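Long-range contact in protein BCL9 homolog (Drosophila melanogaster, PDB 3ZPV), which takes part in Wnt signal transduction as a nuclear transcriptional coactivator: residues 8-21 / 25-37. Numbering follows the deposited sequence.
Sequences FVFSTQLANKGAES and GQFQTIIAYHCTQ
His34 carries the polar link between strand 8-10 and helix 30-35: its NE2 donates to Val9 O at 2.9 Å in a somewhat bent bond (N-H...O 145°), with the oxygen close to the imidazole plane but NE2 well above the carbonyl plane. The second hydrogen bond, from Phe27 N to Ser21 O, is longer at 3.3 Å and joins the start of the returning chain to helix 12-23. Strand 8-10 also extends a sheet with a parallel strand of the partner protein.

With CG swung away from the backbone N (chi1 -166°), the imidazole reaches in between two phenylalanines. It turns its edge to the face of Phe10 (centroids 4.8 Å apart) and receives the edge of Phe8 on its own face, where Phe8 CB sits over the ring centre. Ile30 CD1 covers the other face of Phe10, and Ile31 CG2 lies over Phe8, 4.0 Å from the ring centroid.

Against helix 12-23, Tyr33 enters as a knob among Leu14, Lys17, Gly18 and Ser21. Gly18 CA lies over the face of the Tyr33 ring, a CH-pi contact 3.7 Å from its centroid, while Leu14 CD1 meets the ring's edge. Cutting Tyr33 back to an alanine is likely to leave a gap over Gly18 and take from Leu14 CD1 the ring edge it packs on.

This HD1 segment thus closes mainly through aromatic and apolar contacts, His34 both packing between the phenylalanines and holding the strand backbone.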
loop_
_atom_site.group_PDB
_atom_site.type_symbol
_atom_site.label_atom_id
_atom_site.label_comp_id
_atom_site.label_asym_id
_atom_site.label_seq_id
_atom_site.Cartn_x
_atom_site.Cartn_y
_atom_site.Cartn_z
ATOM N N PHE L 8 9.475 -4.372 -1.422
ATOM C CA PHE L 8 8.793 -5.213 -0.479
ATOM C C PHE L 8 7.320 -4.967 -0.651
ATOM O O PHE L 8 6.848 -3.800 -0.562
ATOM C CB PHE L 8 9.249 -4.901 0.925
ATOM C CG PHE L 8 10.707 -5.118 1.125
ATOM C CD1 PHE L 8 11.620 -4.136 0.767
ATOM C CD2 PHE L 8 11.187 -6.307 1.665
ATOM C CE1 PHE L 8 12.988 -4.315 0.963
ATOM C CE2 PHE L 8 12.558 -6.498 1.860
ATOM C CZ PHE L 8 13.455 -5.494 1.518
ATOM N N VAL L 9 6.583 -6.055 -0.896
ATOM C CA VAL L 9 5.170 -5.968 -1.236
ATOM C C VAL L 9 4.300 -6.173 -0.003
ATOM O O VAL L 9 4.482 -7.111 0.738
ATOM C CB VAL L 9 4.806 -7.007 -2.280
ATOM C CG1 VAL L 9 3.323 -6.965 -2.596
ATOM C CG2 VAL L 9 5.595 -6.775 -3.561
ATOM N N PHE L 10 3.344 -5.276 0.212
ATOM C CA PHE L 10 2.469 -5.341 1.365
ATOM C C PHE L 10 1.043 -5.420 0.902
ATOM O O PHE L 10 0.576 -4.560 0.133
ATOM C CB PHE L 10 2.568 -4.061 2.211
ATOM C CG PHE L 10 3.873 -3.887 2.939
ATOM C CD1 PHE L 10 4.988 -3.393 2.271
ATOM C CD2 PHE L 10 3.970 -4.163 4.286
ATOM C CE1 PHE L 10 6.184 -3.223 2.945
ATOM C CE2 PHE L 10 5.159 -3.993 4.955
ATOM C CZ PHE L 10 6.274 -3.528 4.289
ATOM N N SER L 11 0.313 -6.406 1.424
ATOM C CA SER L 11 -1.154 -6.375 1.329
ATOM C C SER L 11 -1.672 -5.348 2.326
ATOM O O SER L 11 -0.914 -4.832 3.139
ATOM C CB SER L 11 -1.708 -7.736 1.641
ATOM O OG SER L 11 -1.472 -8.046 2.997
ATOM N N THR L 12 -2.938 -4.991 2.231
ATOM C CA THR L 12 -3.535 -4.075 3.190
ATOM C C THR L 12 -3.330 -4.590 4.603
ATOM O O THR L 12 -2.935 -3.844 5.505
ATOM C CB THR L 12 -5.032 -3.895 2.941
ATOM O OG1 THR L 12 -5.227 -3.226 1.696
ATOM C CG2 THR L 12 -5.715 -3.079 4.084
ATOM N N GLN L 13 -3.586 -5.874 4.796
ATOM C CA GLN L 13 -3.484 -6.480 6.127
ATOM C C GLN L 13 -2.070 -6.353 6.657
ATOM O O GLN L 13 -1.842 -5.937 7.792
ATOM C CB GLN L 13 -3.911 -7.941 6.044
ATOM C CG GLN L 13 -4.145 -8.658 7.369
ATOM C CD GLN L 13 -4.201 -10.180 7.091
ATOM O OE1 GLN L 13 -4.993 -10.488 6.261
ATOM N NE2 GLN L 13 -3.376 -11.101 7.672
ATOM N N LEU L 14 -1.112 -6.722 5.825
ATOM C CA LEU L 14 0.291 -6.676 6.215
ATOM C C LEU L 14 0.763 -5.222 6.489
ATOM O O LEU L 14 1.485 -4.978 7.447
ATOM C CB LEU L 14 1.148 -7.335 5.141
ATOM C CG LEU L 14 2.543 -7.773 5.579
ATOM C CD1 LEU L 14 2.450 -8.848 6.644
ATOM C CD2 LEU L 14 3.336 -8.281 4.381
ATOM N N ALA L 15 0.314 -4.269 5.682
ATOM C CA ALA L 15 0.680 -2.884 5.916
ATOM C C ALA L 15 0.093 -2.368 7.234
ATOM O O ALA L 15 0.752 -1.629 7.961
ATOM C CB ALA L 15 0.230 -2.003 4.753
ATOM N N ASN L 16 -1.157 -2.731 7.502
ATOM C CA ASN L 16 -1.820 -2.357 8.747
ATOM C C ASN L 16 -1.111 -2.922 9.969
ATOM O O ASN L 16 -0.883 -2.189 10.944
ATOM C CB ASN L 16 -3.299 -2.778 8.724
ATOM C CG ASN L 16 -4.176 -1.795 7.959
ATOM O OD1 ASN L 16 -3.785 -0.646 7.705
ATOM N ND2 ASN L 16 -5.344 -2.250 7.564
ATOM N N LYS L 17 -0.732 -4.201 9.926
ATOM C CA LYS L 17 0.012 -4.798 11.040
ATOM C C LYS L 17 1.390 -4.189 11.204
ATOM O O LYS L 17 1.833 -3.924 12.332
ATOM C CB LYS L 17 0.123 -6.314 10.891
ATOM C CG LYS L 17 -1.050 -7.032 11.525
ATOM C CD LYS L 17 -1.183 -8.490 11.102
ATOM C CE LYS L 17 -2.570 -8.977 11.559
ATOM N NZ LYS L 17 -2.963 -10.300 11.023
ATOM N N GLY L 18 2.088 -3.995 10.095
ATOM C CA GLY L 18 3.406 -3.383 10.140
ATOM C C GLY L 18 3.365 -2.005 10.780
ATOM O O GLY L 18 4.224 -1.673 11.580
ATOM N N ALA L 19 2.360 -1.197 10.429
ATOM C CA ALA L 19 2.253 0.153 10.970
ATOM C C ALA L 19 1.991 0.130 12.477
ATOM O O ALA L 19 2.502 0.974 13.209
ATOM C CB ALA L 19 1.160 0.928 10.259
ATOM N N GLU L 20 1.180 -0.830 12.932
ATOM C CA GLU L 20 0.972 -1.079 14.366
ATOM C C GLU L 20 2.295 -1.368 15.072
ATOM O O GLU L 20 2.587 -0.759 16.093
ATOM C CB GLU L 20 0.058 -2.287 14.577
ATOM C CG GLU L 20 -1.428 -2.028 14.605
ATOM C CD GLU L 20 -2.115 -3.164 15.445
ATOM O OE1 GLU L 20 -1.893 -3.234 16.615
ATOM O OE2 GLU L 20 -2.776 -4.129 14.937
ATOM N N SER L 21 3.072 -2.284 14.499
ATOM C CA SER L 21 4.439 -2.566 14.942
ATOM C C SER L 21 5.352 -1.361 15.113
ATOM O O SER L 21 6.191 -1.347 16.002
ATOM C CB SER L 21 5.148 -3.456 13.940
ATOM O OG SER L 21 4.810 -4.772 14.187
ATOM N N GLY L 25 6.607 0.713 18.773
ATOM C CA GLY L 25 8.033 0.779 19.054
ATOM C C GLY L 25 8.766 -0.524 18.774
ATOM O O GLY L 25 10.000 -0.542 18.820
ATOM N N GLN L 26 8.053 -1.596 18.440
ATOM C CA GLN L 26 8.721 -2.869 18.123
ATOM C C GLN L 26 9.716 -2.802 16.938
ATOM O O GLN L 26 10.748 -3.466 16.952
ATOM C CB GLN L 26 7.712 -3.935 17.724
ATOM C CG GLN L 26 6.641 -4.323 18.726
ATOM C CD GLN L 26 5.795 -5.518 18.240
ATOM O OE1 GLN L 26 6.118 -6.148 17.234
ATOM N NE2 GLN L 26 4.731 -5.853 18.970
ATOM N N PHE L 27 9.373 -2.052 15.898
ATOM C CA PHE L 27 10.249 -1.868 14.751
ATOM C C PHE L 27 10.331 -0.393 14.357
ATOM O O PHE L 27 9.519 0.420 14.798
ATOM C CB PHE L 27 9.746 -2.663 13.576
ATOM C CG PHE L 27 9.770 -4.157 13.787
ATOM C CD1 PHE L 27 10.941 -4.877 13.616
ATOM C CD2 PHE L 27 8.613 -4.839 14.107
ATOM C CE1 PHE L 27 10.965 -6.245 13.797
ATOM C CE2 PHE L 27 8.627 -6.211 14.292
ATOM C CZ PHE L 27 9.804 -6.917 14.130
ATOM N N GLN L 28 11.352 -0.043 13.579
ATOM C CA GLN L 28 11.586 1.350 13.185
ATOM C C GLN L 28 10.842 1.692 11.906
ATOM O O GLN L 28 10.389 2.819 11.727
ATOM C CB GLN L 28 13.074 1.599 12.962
ATOM C CG GLN L 28 13.853 1.980 14.193
ATOM C CD GLN L 28 15.211 2.582 13.847
ATOM O OE1 GLN L 28 15.495 3.641 14.359
ATOM N NE2 GLN L 28 16.014 1.971 12.950
ATOM N N THR L 29 10.741 0.706 11.011
ATOM C CA THR L 29 10.067 0.861 9.734
ATOM C C THR L 29 9.250 -0.360 9.422
ATOM O O THR L 29 9.512 -1.458 9.955
ATOM C CB THR L 29 11.085 1.030 8.586
ATOM O OG1 THR L 29 11.902 -0.141 8.486
ATOM C CG2 THR L 29 11.960 2.243 8.829
ATOM N N ILE L 30 8.263 -0.196 8.545
ATOM C CA ILE L 30 7.483 -1.354 8.081
ATOM C C ILE L 30 8.332 -2.338 7.281
ATOM O O ILE L 30 7.964 -3.498 7.142
ATOM C CB ILE L 30 6.227 -0.960 7.276
ATOM C CG1 ILE L 30 6.588 -0.059 6.086
ATOM C CG2 ILE L 30 5.232 -0.266 8.176
ATOM C CD1 ILE L 30 5.439 0.140 5.122
ATOM N N ILE L 31 9.453 -1.871 6.740
ATOM C CA ILE L 31 10.369 -2.745 5.994
ATOM C C ILE L 31 11.021 -3.714 6.955
ATOM O O ILE L 31 11.085 -4.907 6.693
ATOM C CB ILE L 31 11.442 -1.946 5.214
ATOM C CG1 ILE L 31 10.797 -1.007 4.186
ATOM C CG2 ILE L 31 12.392 -2.876 4.490
ATOM C CD1 ILE L 31 9.840 -1.652 3.204
ATOM N N ALA L 32 11.483 -3.205 8.086
ATOM C CA ALA L 32 12.038 -4.065 9.135
ATOM C C ALA L 32 11.040 -5.149 9.548
ATOM O O ALA L 32 11.413 -6.317 9.746
ATOM C CB ALA L 32 12.455 -3.231 10.342
ATOM N N TYR L 33 9.776 -4.752 9.686
ATOM C CA TYR L 33 8.715 -5.690 10.050
ATOM C C TYR L 33 8.543 -6.765 8.992
ATOM O O TYR L 33 8.368 -7.938 9.300
ATOM C CB TYR L 33 7.395 -4.942 10.259
ATOM C CG TYR L 33 6.174 -5.840 10.421
ATOM C CD1 TYR L 33 5.832 -6.369 11.650
ATOM C CD2 TYR L 33 5.359 -6.135 9.342
ATOM C CE1 TYR L 33 4.726 -7.183 11.800
ATOM C CE2 TYR L 33 4.240 -6.948 9.483
ATOM C CZ TYR L 33 3.934 -7.481 10.717
ATOM O OH TYR L 33 2.829 -8.310 10.870
ATOM N N HIS L 34 8.570 -6.341 7.733
ATOM C CA HIS L 34 8.371 -7.236 6.589
ATOM C C HIS L 34 9.442 -8.333 6.562
ATOM O O HIS L 34 9.114 -9.491 6.316
ATOM C CB HIS L 34 8.410 -6.425 5.290
ATOM C CG HIS L 34 7.894 -7.144 4.081
ATOM N ND1 HIS L 34 8.592 -8.159 3.457
ATOM C CD2 HIS L 34 6.765 -6.961 3.356
ATOM C CE1 HIS L 34 7.903 -8.588 2.412
ATOM N NE2 HIS L 34 6.793 -7.873 2.324
ATOM N N CYS L 35 10.681 -7.966 6.857
ATOM C CA CYS L 35 11.821 -8.890 6.825
ATOM C C CYS L 35 11.730 -10.040 7.814
ATOM O O CYS L 35 12.352 -11.085 7.609
ATOM C CB CYS L 35 13.124 -8.151 7.096
ATOM S SG CYS L 35 13.608 -7.125 5.703
ATOM N N THR L 36 10.952 -9.845 8.873
ATOM C CA THR L 36 10.656 -10.895 9.848
ATOM C C THR L 36 9.237 -11.488 9.627
ATOM O O THR L 36 8.551 -11.803 10.585
ATOM C CB THR L 36 10.752 -10.332 11.284
ATOM O OG1 THR L 36 9.581 -9.548 11.557
ATOM C CG2 THR L 36 12.018 -9.459 11.460
ATOM N N GLN L 37 8.789 -11.640 8.384
ATOM C CA GLN L 37 7.530 -12.397 8.131
ATOM C C GLN L 37 6.124 -11.637 8.227
ATOM O O GLN L 37 5.809 -10.726 9.049
ATOM C CB GLN L 37 7.584 -13.747 8.940
ATOM C CG GLN L 37 6.273 -14.515 9.076
ATOM C CD GLN L 37 6.204 -15.284 10.392
ATOM O OE1 GLN L 37 5.277 -15.110 11.200
ATOM N NE2 GLN L 37 7.190 -16.137 10.615
#